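Local coordinates for protein alpha,alpha-trehalose-phosphate synthase (UDP-forming) (Burkholderia xenovorans, PDB 5V0T) that belongs to glycosyltransferase family 20 and has the two-domain GT-B fold, here holding uridine-5'-diphosphate and 6-O-phosphono-alpha-D-glucopyranose, at residues Asn209-Thr214 / His226-Thr231; Leu362-His367 / Gln389-Pro394. All coordinates share one frame; numbering follows the deposited sequence.

Contact 1: Asn209-Thr214 / His226-Thr231; sequences NEANGT and HAFGRT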
ATOM      1  N   ASN A 209     -13.562 -23.842  -0.975  1.00 30.48           N
ATOM      2  CA  ASN A 209     -12.989 -24.858  -1.849  1.00 34.68           C
ATOM      3  C   ASN A 209     -11.715 -25.499  -1.315  1.00 35.12           C
ATOM      4  O   ASN A 209     -11.349 -26.576  -1.794  1.00 29.70           O
ATOM      5  CB  ASN A 209     -12.718 -24.260  -3.229  1.00 29.55           C
ATOM      6  CG  ASN A 209     -13.991 -23.976  -3.974  1.00 29.95           C
ATOM      7  OD1 ASN A 209     -14.830 -24.855  -4.110  1.00 34.26           O
ATOM      8  ND2 ASN A 209     -14.164 -22.741  -4.427  1.00 28.85           N
ATOM      9  N   GLU A 210     -11.041 -24.886  -0.345  1.00 29.31           N
ATOM     10  CA  GLU A 210      -9.859 -25.484   0.260  1.00 27.78           C
ATOM     11  C   GLU A 210      -9.997 -25.769   1.752  1.00 29.82           C
ATOM     12  O   GLU A 210      -9.302 -26.651   2.252  1.00 38.55           O
ATOM     13  CB  GLU A 210      -8.623 -24.585   0.029  1.00 21.96           C
ATOM     14  CG  GLU A 210      -8.385 -24.244  -1.433  1.00 21.90           C
ATOM     15  CD  GLU A 210      -8.139 -25.479  -2.299  1.00 33.21           C
ATOM     16  OE1 GLU A 210      -7.693 -26.518  -1.762  1.00 33.16           O
ATOM     17  OE2 GLU A 210      -8.392 -25.407  -3.521  1.00 35.05           O
ATOM     18  N   ALA A 211     -10.866 -25.064   2.476  1.00 32.42           N
ATOM     19  CA  ALA A 211     -11.025 -25.283   3.914  1.00 32.39           C
ATOM     20  C   ALA A 211     -12.326 -25.986   4.274  1.00 29.80           C
ATOM     21  O   ALA A 211     -12.589 -26.206   5.463  1.00 35.16           O
ATOM     22  CB  ALA A 211     -10.937 -23.952   4.677  1.00 27.81           C
ATOM     23  N   ASN A 212     -13.149 -26.339   3.285  1.00 29.81           N
ATOM     24  CA  ASN A 212     -14.398 -27.069   3.522  1.00 33.51           C
ATOM     25  C   ASN A 212     -15.355 -26.273   4.412  1.00 30.43           C
ATOM     26  O   ASN A 212     -16.194 -26.838   5.109  1.00 31.28           O
ATOM     27  CB  ASN A 212     -14.118 -28.464   4.107  1.00 40.21           C
ATOM     28  CG  ASN A 212     -15.351 -29.349   4.135  1.00 63.84           C
ATOM     29  OD1 ASN A 212     -15.943 -29.642   3.095  1.00 69.74           O
ATOM     30  ND2 ASN A 212     -15.747 -29.776   5.334  1.00 71.70           N
ATOM     31  N   GLY A 213     -15.249 -24.944   4.385  1.00 31.51           N
ATOM     32  CA  GLY A 213     -16.098 -24.082   5.174  1.00 26.10           C
ATOM     33  C   GLY A 213     -17.212 -23.464   4.347  1.00 29.46           C
ATOM     34  O   GLY A 213     -17.501 -23.879   3.222  1.00 32.10           O
ATOM     35  N   THR A 214     -17.851 -22.444   4.926  1.00 26.73           N
ATOM     36  CA  THR A 214     -18.926 -21.742   4.238  1.00 28.99           C
ATOM     37  C   THR A 214     -18.764 -20.238   4.411  1.00 26.73           C
ATOM     38  O   THR A 214     -18.156 -19.751   5.373  1.00 29.16           O
ATOM     39  CB  THR A 214     -20.333 -22.160   4.732  1.00 29.23           C
ATOM     40  OG1 THR A 214     -20.488 -21.819   6.114  1.00 30.30           O
ATOM     41  CG2 THR A 214     -20.581 -23.647   4.546  1.00 30.65           C
ATOM     42  N   HIS A 226     -17.978 -19.574   8.336  1.00 25.10           N
ATOM     43  CA  HIS A 226     -17.890 -20.751   9.191  1.00 28.07           C
ATOM     44  C   HIS A 226     -16.765 -21.623   8.662  1.00 30.50           C
ATOM     45  O   HIS A 226     -16.847 -22.118   7.533  1.00 26.83           O
ATOM     46  CB  HIS A 226     -19.201 -21.540   9.209  1.00 30.69           C
ATOM     47  CG  HIS A 226     -20.355 -20.803   9.815  1.00 33.81           C
ATOM     48  ND1 HIS A 226     -20.708 -20.934  11.142  1.00 36.69           N
ATOM     49  CD2 HIS A 226     -21.256 -19.953   9.270  1.00 34.89           C
ATOM     50  CE1 HIS A 226     -21.769 -20.188  11.389  1.00 35.07           C
ATOM     51  NE2 HIS A 226     -22.120 -19.579  10.270  1.00 35.45           N
ATOM     52  N   ALA A 227     -15.723 -21.812   9.469  1.00 26.44           N
ATOM     53  CA  ALA A 227     -14.584 -22.616   9.046  1.00 30.86           C
ATOM     54  C   ALA A 227     -13.730 -22.946  10.259  1.00 30.79           C
ATOM     55  O   ALA A 227     -13.643 -22.155  11.203  1.00 30.02           O
ATOM     56  CB  ALA A 227     -13.743 -21.898   7.982  1.00 26.22           C
ATOM     57  N   PHE A 228     -13.111 -24.128  10.220  1.00 29.99           N
ATOM     58  CA  PHE A 228     -12.212 -24.585  11.282  1.00 32.01           C
ATOM     59  C   PHE A 228     -12.899 -24.570  12.644  1.00 35.39           C
ATOM     60  O   PHE A 228     -12.274 -24.281  13.667  1.00 39.01           O
ATOM     61  CB  PHE A 228     -10.937 -23.741  11.335  1.00 28.42           C
ATOM     62  CG  PHE A 228     -10.184 -23.682  10.043  1.00 29.43           C
ATOM     63  CD1 PHE A 228      -9.379 -24.741   9.644  1.00 36.64           C
ATOM     64  CD2 PHE A 228     -10.262 -22.557   9.233  1.00 25.94           C
ATOM     65  CE1 PHE A 228      -8.676 -24.682   8.453  1.00 29.70           C
ATOM     66  CE2 PHE A 228      -9.563 -22.487   8.046  1.00 29.77           C
ATOM     67  CZ  PHE A 228      -8.764 -23.553   7.653  1.00 27.95           C
ATOM     68  N   GLY A 229     -14.202 -24.857  12.659  1.00 29.22           N
ATOM     69  CA  GLY A 229     -14.966 -24.806  13.886  1.00 31.26           C
ATOM     70  C   GLY A 229     -15.295 -23.420  14.397  1.00 32.06           C
ATOM     71  O   GLY A 229     -15.961 -23.300  15.431  1.00 30.20           O
ATOM     72  N   ARG A 230     -14.867 -22.366  13.719  1.00 30.14           N
ATOM     73  CA  ARG A 230     -15.061 -21.012  14.206  1.00 29.10           C
ATOM     74  C   ARG A 230     -16.107 -20.286  13.366  1.00 31.97           C
ATOM     75  O   ARG A 230     -16.408 -20.671  12.233  1.00 28.83           O
ATOM     76  CB  ARG A 230     -13.727 -20.254  14.201  1.00 27.82           C
ATOM     77  CG  ARG A 230     -12.630 -21.026  14.936  1.00 33.53           C
ATOM     78  CD  ARG A 230     -11.441 -20.173  15.312  1.00 49.89           C
ATOM     79  NE  ARG A 230     -11.470 -19.835  16.731  1.00 61.58           N
ATOM     80  CZ  ARG A 230     -12.111 -18.783  17.230  1.00 60.13           C
ATOM     81  NH1 ARG A 230     -12.770 -17.964  16.420  1.00 57.03           N
ATOM     82  NH2 ARG A 230     -12.090 -18.551  18.535  1.00 60.97           N
ATOM     83  N   THR A 231     -16.678 -19.239  13.956  1.00 30.28           N
ATOM     84  CA  THR A 231     -17.626 -18.356  13.287  1.00 28.74           C
ATOM     85  C   THR A 231     -17.106 -16.928  13.372  1.00 35.02           C
ATOM     86  O   THR A 231     -16.722 -16.470  14.452  1.00 30.32           O
ATOM     87  CB  THR A 231     -19.017 -18.435  13.934  1.00 33.45           C
ATOM     88  OG1 THR A 231     -19.520 -19.772  13.839  1.00 37.38           O
ATOM     89  CG2 THR A 231     -19.980 -17.495  13.237  1.00 39.88           C
TER
HETATM   90  O   HOH W   1     -13.432 -25.810   7.955  1.00 34.57           O

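Contact 2: Leu362-His367 / Gln389-Pro394; sequences LFRTAH and QDPENP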
ATOM      1  N   LEU A 362       4.279  18.572  -5.902  1.00 20.81           N
ATOM      2  CA  LEU A 362       4.766  18.175  -7.224  1.00 24.70           C
ATOM      3  C   LEU A 362       3.681  17.477  -8.038  1.00 20.54           C
ATOM      4  O   LEU A 362       3.579  17.688  -9.254  1.00 19.09           O
ATOM      5  CB  LEU A 362       5.989  17.264  -7.085  1.00 24.32           C
ATOM      6  CG  LEU A 362       7.237  17.949  -6.507  1.00 23.75           C
ATOM      7  CD1 LEU A 362       8.325  16.932  -6.235  1.00 22.44           C
ATOM      8  CD2 LEU A 362       7.735  19.015  -7.460  1.00 20.01           C
ATOM      9  N   PHE A 363       2.863  16.644  -7.390  1.00 17.40           N
ATOM     10  CA  PHE A 363       1.750  16.000  -8.089  1.00 18.73           C
ATOM     11  C   PHE A 363       0.913  17.030  -8.839  1.00 16.87           C
ATOM     12  O   PHE A 363       0.488  16.794  -9.976  1.00 24.51           O
ATOM     13  CB  PHE A 363       0.856  15.242  -7.098  1.00 17.23           C
ATOM     14  CG  PHE A 363       1.399  13.897  -6.637  1.00 22.89           C
ATOM     15  CD1 PHE A 363       2.246  13.150  -7.424  1.00 20.04           C
ATOM     16  CD2 PHE A 363       1.009  13.382  -5.397  1.00 24.78           C
ATOM     17  CE1 PHE A 363       2.721  11.908  -6.985  1.00 24.82           C
ATOM     18  CE2 PHE A 363       1.477  12.143  -4.944  1.00 22.09           C
ATOM     19  CZ  PHE A 363       2.333  11.406  -5.740  1.00 22.22           C
ATOM     20  N   ARG A 364       0.669  18.183  -8.210  1.00 19.72           N
ATOM     21  CA  ARG A 364      -0.165  19.232  -8.790  1.00 21.26           C
ATOM     22  C   ARG A 364       0.445  19.833 -10.057  1.00 24.87           C
ATOM     23  O   ARG A 364      -0.287  20.408 -10.867  1.00 27.35           O
ATOM     24  CB  ARG A 364      -0.412  20.327  -7.735  1.00 25.16           C
ATOM     25  CG  ARG A 364      -1.459  21.417  -8.069  1.00 28.53           C
ATOM     26  CD  ARG A 364      -1.715  22.265  -6.818  1.00 27.53           C
ATOM     27  NE  ARG A 364      -2.774  23.275  -6.950  1.00 33.18           N
ATOM     28  CZ  ARG A 364      -4.036  23.101  -6.552  1.00 34.18           C
ATOM     29  NH1 ARG A 364      -4.427  21.941  -6.014  1.00 28.64           N
ATOM     30  NH2 ARG A 364      -4.916  24.083  -6.703  1.00 33.69           N
ATOM     31  N   THR A 365       1.756  19.708 -10.256  1.00 22.99           N
ATOM     32  CA  THR A 365       2.386  20.204 -11.474  1.00 23.33           C
ATOM     33  C   THR A 365       2.518  19.149 -12.568  1.00 24.07           C
ATOM     34  O   THR A 365       2.978  19.480 -13.660  1.00 25.18           O
ATOM     35  CB  THR A 365       3.786  20.755 -11.173  1.00 24.14           C
ATOM     36  OG1 THR A 365       4.701  19.661 -11.069  1.00 22.52           O
ATOM     37  CG2 THR A 365       3.800  21.526  -9.865  1.00 24.62           C
ATOM     38  N   ALA A 366       2.151  17.896 -12.305  1.00 21.85           N
ATOM     39  CA  ALA A 366       2.388  16.798 -13.236  1.00 18.61           C
ATOM     40  C   ALA A 366       1.177  16.591 -14.144  1.00 16.38           C
ATOM     41  O   ALA A 366       0.071  16.316 -13.663  1.00 19.25           O
ATOM     42  CB  ALA A 366       2.702  15.512 -12.466  1.00 17.72           C
ATOM     43  N   HIS A 367       1.399  16.700 -15.459  1.00 18.10           N
ATOM     44  CA  HIS A 367       0.330  16.488 -16.435  1.00 21.00           C
ATOM     45  C   HIS A 367      -0.209  15.068 -16.388  1.00 19.88           C
ATOM     46  O   HIS A 367      -1.383  14.833 -16.720  1.00 16.77           O
ATOM     47  CB  HIS A 367       0.852  16.794 -17.839  1.00 20.34           C
ATOM     48  CG  HIS A 367       1.358  18.186 -17.977  1.00 24.30           C
ATOM     49  ND1 HIS A 367       2.600  18.569 -17.518  1.00 24.36           N
ATOM     50  CD2 HIS A 367       0.771  19.302 -18.468  1.00 24.89           C
ATOM     51  CE1 HIS A 367       2.758  19.865 -17.729  1.00 26.30           C
ATOM     52  NE2 HIS A 367       1.664  20.331 -18.306  1.00 24.84           N
ATOM     53  N   GLN A 389      -4.630  17.692  -7.572  1.00 22.78           N
ATOM     54  CA  GLN A 389      -4.774  18.443  -8.812  1.00 23.75           C
ATOM     55  C   GLN A 389      -5.495  19.767  -8.598  1.00 23.85           C
ATOM     56  O   GLN A 389      -6.363  19.908  -7.729  1.00 24.75           O
ATOM     57  CB  GLN A 389      -5.523  17.618  -9.867  1.00 19.33           C
ATOM     58  CG  GLN A 389      -4.741  16.386 -10.317  1.00 19.35           C
ATOM     59  CD  GLN A 389      -3.323  16.748 -10.714  1.00 24.46           C
ATOM     60  OE1 GLN A 389      -3.111  17.526 -11.653  1.00 23.27           O
ATOM     61  NE2 GLN A 389      -2.342  16.216  -9.979  1.00 18.93           N
ATOM     62  N   ASP A 390      -5.108  20.748  -9.399  1.00 24.24           N
ATOM     63  CA  ASP A 390      -5.863  21.993  -9.488  1.00 28.14           C
ATOM     64  C   ASP A 390      -7.112  21.728 -10.317  1.00 28.79           C
ATOM     65  O   ASP A 390      -6.993  21.380 -11.494  1.00 26.30           O
ATOM     66  CB  ASP A 390      -4.996  23.070 -10.127  1.00 27.52           C
ATOM     67  CG  ASP A 390      -5.717  24.405 -10.322  1.00 34.00           C
ATOM     68  OD1 ASP A 390      -6.917  24.548  -9.991  1.00 28.18           O
ATOM     69  OD2 ASP A 390      -5.043  25.330 -10.823  1.00 33.40           O
ATOM     70  N   PRO A 391      -8.317  21.856  -9.754  1.00 26.42           N
ATOM     71  CA  PRO A 391      -9.519  21.556 -10.550  1.00 32.99           C
ATOM     72  C   PRO A 391      -9.658  22.435 -11.785  1.00 36.52           C
ATOM     73  O   PRO A 391     -10.299  22.022 -12.758  1.00 34.02           O
ATOM     74  CB  PRO A 391     -10.668  21.782  -9.555  1.00 36.65           C
ATOM     75  CG  PRO A 391     -10.088  22.666  -8.485  1.00 36.16           C
ATOM     76  CD  PRO A 391      -8.649  22.245  -8.373  1.00 27.35           C
ATOM     77  N   GLU A 392      -9.061  23.626 -11.785  1.00 42.05           N
ATOM     78  CA  GLU A 392      -9.072  24.470 -12.974  1.00 40.77           C
ATOM     79  C   GLU A 392      -8.226  23.898 -14.109  1.00 37.82           C
ATOM     80  O   GLU A 392      -8.481  24.220 -15.274  1.00 37.85           O
ATOM     81  CB  GLU A 392      -8.585  25.875 -12.618  1.00 41.40           C
ATOM     82  CG  GLU A 392      -9.560  26.641 -11.769  1.00 49.87           C
ATOM     83  CD  GLU A 392     -10.869  26.853 -12.487  1.00 69.25           C
ATOM     84  OE1 GLU A 392     -10.856  27.521 -13.544  1.00 79.29           O
ATOM     85  OE2 GLU A 392     -11.903  26.335 -12.010  1.00 74.81           O
ATOM     86  N   ASN A 393      -7.240  23.058 -13.805  1.00 28.77           N
ATOM     87  CA  ASN A 393      -6.361  22.501 -14.832  1.00 29.04           C
ATOM     88  C   ASN A 393      -5.770  21.176 -14.347  1.00 28.96           C
ATOM     89  O   ASN A 393      -4.559  21.075 -14.122  1.00 29.07           O
ATOM     90  CB  ASN A 393      -5.270  23.523 -15.181  1.00 30.65           C
ATOM     91  CG  ASN A 393      -4.445  23.135 -16.401  1.00 33.88           C
ATOM     92  OD1 ASN A 393      -4.802  22.231 -17.163  1.00 30.78           O
ATOM     93  ND2 ASN A 393      -3.339  23.841 -16.600  1.00 39.23           N
ATOM     94  N   PRO A 394      -6.582  20.133 -14.184  1.00 28.93           N
ATOM     95  CA  PRO A 394      -6.079  18.899 -13.570  1.00 28.44           C
ATOM     96  C   PRO A 394      -5.370  17.984 -14.557  1.00 29.00           C
ATOM     97  O   PRO A 394      -5.716  17.902 -15.738  1.00 28.43           O
ATOM     98  CB  PRO A 394      -7.355  18.237 -13.030  1.00 24.57           C
ATOM     99  CG  PRO A 394      -8.447  18.695 -13.993  1.00 22.77           C
ATOM    100  CD  PRO A 394      -8.017  20.056 -14.527  1.00 23.79           C
TER
HETATM  101  O   HOH W   2      -3.086  20.389 -11.372  1.00 24.21           O

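Contact 1: Asn209-Thr214 / His226-Thr231
Thr214 and His226 form an antiparallel hydrogen-bonded pair, and their backbones make the tight part of this contact. Thr214 N donates to His226 O at 2.8 Å, while His226 N returns a bond of 3.0 Å to Thr214 O. Gly213 brings its CA to 3.2 Å from His226 O, an approach at which a CB would clash with that oxygen and with Ala227 CB. The bridge places strand 214-216 beside strand 223-227, which then enters a type I' turn from Ala227 to Arg230; Phe228 and Gly229 take its two positive-phi positions, making a two-residue beta hairpin with strand 230-236. Toward Ala211 and Phe228 the two segments draw apart. A water spans the gap, donating to Ala211 O at 2.7 Å and accepting from Phe228 N at 2.8 Å. Beside it, the buried Ala211 CB lies 3.7 Å from Phe228 CZ, at the far end of a ring that also packs on Arg180, Val183 and Glu184 of helix 179-186. The solvent side is looser: the exposed Thr214 and His226 side chains share one face of the sheet, where Thr214 OG1, set between the backbone N and carbonyl carbon (chi1 63°), merely touches His226 CB at 3.4 Å.

Contact 2: Leu362-His367 / Gln389-Pro394
Arg364 reaches Asp390 with CG anti to its backbone N (chi1 -170°) and the chain extended as far as NE, whereas Gln389 bends at chi2 (-51°), which swings CD back toward Phe363, where NE2 of the amide meets the carbonyl oxygen. The guanidinium of Arg364 lies flat over the Asp390 backbone and CB: Asp390 CA sits under one face, offset toward the rim, and Asp390 CB is 3.6 Å from Arg364 NH2. The guanidinium and carboxylate planes are within 4° of parallel but lie at different levels, so Asp390 OD1 stands well out of the guanidinium plane and no N-H points at it. The salt bridge from Arg364 NH2 to Asp390 OD1, 3.9 Å long, is therefore a matter of charge alone. Arg364 NH1 finds its hydrogen bond at Ala388 O, and Asp390 OD1 accepts from Glu392 N at 2.9 Å, closing an Asx turn.

Gln389 is gripped at both ends of its amide. NE2 donates to Phe363 O at 2.9 Å, approaching from above the carbonyl plane, and also to Tyr385 O; OE1 accepts from Gly395 N. Ala366 N reaches Phe363 O from the opposite face, at 3.1 Å. A water accepts from Asp390 N at 2.8 Å and lies within hydrogen-bonding distance of Arg364 O and Gln389 OE1. These bonds join the C-terminal ends of helices 356-363 and 380-388 just before the chain enters strands 368-371 and 396-400 respectively, neighbouring parallel strands that, with helix 380-388 between them, form a beta-alpha-beta crossover, as in the Rossmann-like domains of GT-B enzymes.

Contact 1 closes before contact 2 opens along the chain, and the two lie on opposite sides of its centre, with their centres about 48 Å apart and their nearest atoms about 37 Å apart. They share neither helix nor sheet. Contact 1 belongs to the large mixed sheet, in its outlying antiparallel strands 214-216, 223-227 and 230-236; contact 2 lies beside the six-stranded parallel sheet, at the ends of two helices that lead into its strands. Each therefore lies in a different Rossmann-like domain of the GT-B fold. Their centres lie about 29 and 23 Å from the chain's centre; in contact 2 the Phe363 side chain is about 5 Å from the bound uridine-5'-diphosphate.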